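Local coordinates for protein hypothetic aldehyde deformylating oxygenase (Sulfolobus tokodaii, PDB 5V4T) that probably acts as a ferritin-like, iron-dependent oxidoreductase with aldehyde deformylating oxygenase activity, at residues K120-T125 against I184-Y189. Sequence-based numbering, arbitrary orientation.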
loop_
_atom_site.group_PDB
_atom_site.type_symbol
_atom_site.label_atom_id
_atom_site.label_comp_id
_atom_site.label_asym_id
_atom_site.label_seq_id
_atom_site.Cartn_x
_atom_site.Cartn_y
_atom_site.Cartn_z
ATOM N N LYS A 120 4.041 -6.815 -5.624
ATOM C CA LYS A 120 4.277 -7.896 -6.602
ATOM C C LYS A 120 4.742 -7.307 -7.918
ATOM O O LYS A 120 5.730 -7.780 -8.512
ATOM C CB LYS A 120 2.975 -8.692 -6.828
ATOM C CG LYS A 120 2.974 -9.515 -8.122
ATOM C CD LYS A 120 1.538 -10.040 -8.399
ATOM C CE LYS A 120 1.340 -10.548 -9.829
ATOM N NZ LYS A 120 2.142 -11.818 -9.928
ATOM N N ILE A 121 4.046 -6.330 -8.426
ATOM C CA ILE A 121 4.420 -5.730 -9.696
ATOM C C ILE A 121 5.798 -5.080 -9.603
ATOM O O ILE A 121 6.655 -5.304 -10.427
ATOM C CB ILE A 121 3.391 -4.702 -10.156
ATOM C CG1 ILE A 121 2.025 -5.381 -10.402
ATOM C CG2 ILE A 121 3.894 -3.925 -11.349
ATOM C CD1 ILE A 121 0.923 -4.357 -10.499
ATOM N N LEU A 122 6.034 -4.319 -8.532
ATOM C CA LEU A 122 7.357 -3.692 -8.334
ATOM C C LEU A 122 8.482 -4.674 -8.224
ATOM O O LEU A 122 9.587 -4.425 -8.754
ATOM C CB LEU A 122 7.355 -2.655 -7.173
ATOM C CG LEU A 122 6.470 -1.466 -7.443
ATOM C CD1 LEU A 122 6.318 -0.631 -6.183
ATOM C CD2 LEU A 122 7.025 -0.592 -8.575
ATOM N N ASN A 123 8.246 -5.783 -7.492
ATOM C CA ASN A 123 9.261 -6.843 -7.378
ATOM C C ASN A 123 9.605 -7.485 -8.708
ATOM O O ASN A 123 10.728 -7.540 -9.134
ATOM C CB ASN A 123 8.702 -7.889 -6.401
ATOM C CG ASN A 123 9.688 -8.936 -6.017
ATOM O OD1 ASN A 123 10.878 -8.908 -6.320
ATOM N ND2 ASN A 123 9.183 -9.930 -5.308
ATOM N N GLU A 124 8.578 -7.952 -9.369
ATOM C CA GLU A 124 8.738 -8.631 -10.658
ATOM C C GLU A 124 9.391 -7.723 -11.706
ATOM O O GLU A 124 10.296 -8.146 -12.422
ATOM C CB GLU A 124 7.402 -9.088 -11.165
ATOM C CG GLU A 124 6.844 -10.194 -10.306
ATOM C CD GLU A 124 5.511 -10.723 -10.769
ATOM O OE1 GLU A 124 4.917 -10.179 -11.713
ATOM O OE2 GLU A 124 5.065 -11.746 -10.159
ATOM N N THR A 125 8.946 -6.482 -11.754
ATOM C CA THR A 125 9.401 -5.542 -12.774
ATOM C C THR A 125 10.858 -5.144 -12.496
ATOM O O THR A 125 11.712 -5.111 -13.420
ATOM C CB THR A 125 8.486 -4.315 -12.859
ATOM O OG1 THR A 125 7.179 -4.750 -13.203
ATOM C CG2 THR A 125 9.007 -3.366 -13.910
ATOM N N ILE A 184 0.020 0.911 -15.935
ATOM C CA ILE A 184 0.365 -0.463 -15.522
ATOM C C ILE A 184 0.472 -1.413 -16.720
ATOM O O ILE A 184 1.314 -2.298 -16.756
ATOM C CB ILE A 184 -0.663 -1.002 -14.481
ATOM C CG1 ILE A 184 -0.602 -0.222 -13.143
ATOM C CG2 ILE A 184 -0.447 -2.484 -14.264
ATOM C CD1 ILE A 184 -1.772 -0.483 -12.202
ATOM N N GLU A 185 -0.444 -1.285 -17.691
ATOM C CA GLU A 185 -0.420 -2.137 -18.869
ATOM C C GLU A 185 0.893 -2.116 -19.641
ATOM O O GLU A 185 1.323 -3.152 -20.114
ATOM C CB GLU A 185 -1.588 -1.830 -19.812
ATOM C CG GLU A 185 -2.913 -2.292 -19.273
ATOM C CD GLU A 185 -4.038 -2.077 -20.277
ATOM O OE1 GLU A 185 -4.028 -1.059 -21.032
ATOM O OE2 GLU A 185 -4.930 -2.935 -20.289
ATOM N N PRO A 186 1.558 -0.964 -19.736
ATOM C CA PRO A 186 2.886 -1.003 -20.386
ATOM C C PRO A 186 3.958 -1.829 -19.681
ATOM O O PRO A 186 4.986 -2.170 -20.279
ATOM C CB PRO A 186 3.282 0.471 -20.443
ATOM C CG PRO A 186 1.961 1.162 -20.490
ATOM C CD PRO A 186 1.122 0.394 -19.499
ATOM N N LEU A 187 3.757 -2.136 -18.403
ATOM C CA LEU A 187 4.642 -3.058 -17.731
ATOM C C LEU A 187 4.349 -4.517 -18.086
ATOM O O LEU A 187 5.058 -5.396 -17.617
ATOM C CB LEU A 187 4.561 -2.871 -16.222
ATOM C CG LEU A 187 4.731 -1.459 -15.647
ATOM C CD1 LEU A 187 4.722 -1.412 -14.132
ATOM C CD2 LEU A 187 5.987 -0.815 -16.156
ATOM N N GLY A 188 3.319 -4.773 -18.899
ATOM C CA GLY A 188 3.045 -6.130 -19.380
ATOM C C GLY A 188 1.956 -6.876 -18.584
ATOM O O GLY A 188 1.669 -8.021 -18.870
ATOM N N TYR A 189 1.284 -6.196 -17.676
ATOM C CA TYR A 189 0.248 -6.799 -16.810
ATOM C C TYR A 189 -1.132 -6.600 -17.399
ATOM O O TYR A 189 -1.390 -5.608 -18.055
ATOM C CB TYR A 189 0.271 -6.180 -15.428
ATOM C CG TYR A 189 1.540 -6.545 -14.722
ATOM C CD1 TYR A 189 1.615 -7.705 -13.967
ATOM C CD2 TYR A 189 2.690 -5.791 -14.852
ATOM C CE1 TYR A 189 2.789 -8.112 -13.378
ATOM C CE2 TYR A 189 3.884 -6.202 -14.256
ATOM C CZ TYR A 189 3.915 -7.342 -13.511
ATOM O OH TYR A 189 5.124 -7.736 -12.937
HETATM O O HOH W 1 7.547 -5.608 -16.413
#
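Tyr189 reaches from the loop before helix 191-211 and points its ring across helix 98-128, with one face against Ile121. With CG anti to the carbonyl carbon (chi1 -67°), the ring leaves the loop toward the helix and its OH arrives at Glu124. CB and CG carry the ring across, and the contacts begin at CD2, which comes near CG2 of Ile121. CE2 packs closer, 3.7 Å from that same CG2. CE1 and CZ lie under Ile121 CG1, each 4.1 Å away. This CG1 sits over the ring centre, a CH-pi contact 10° off the ring normal. At the tip, Tyr189 OH donates to Glu124 OE1 at 2.7 Å, and OE1 accepts on its anti lone pair, in the plane of the ring at its edge. Carboxylate and ring planes are only 17° apart. The other oxygen, Glu124 OE2, takes a salt bridge from Lys120 NZ at 2.9 Å, so both carboxylate oxygens are engaged. A phenylalanine here would probably leave Glu124 OE1 without its hydroxyl donor and the carboxylate freer to turn. Leu187 CD1 meets Ile121 CG2 at 3.8 Å, with the two side chains crossing at about a right angle. A water donates to Leu187 O and weakly to Thr125 OG1. The contact thus packs a short 3-10 turn and loop against one long helix of the ferritin-like bundle, outside the iron site.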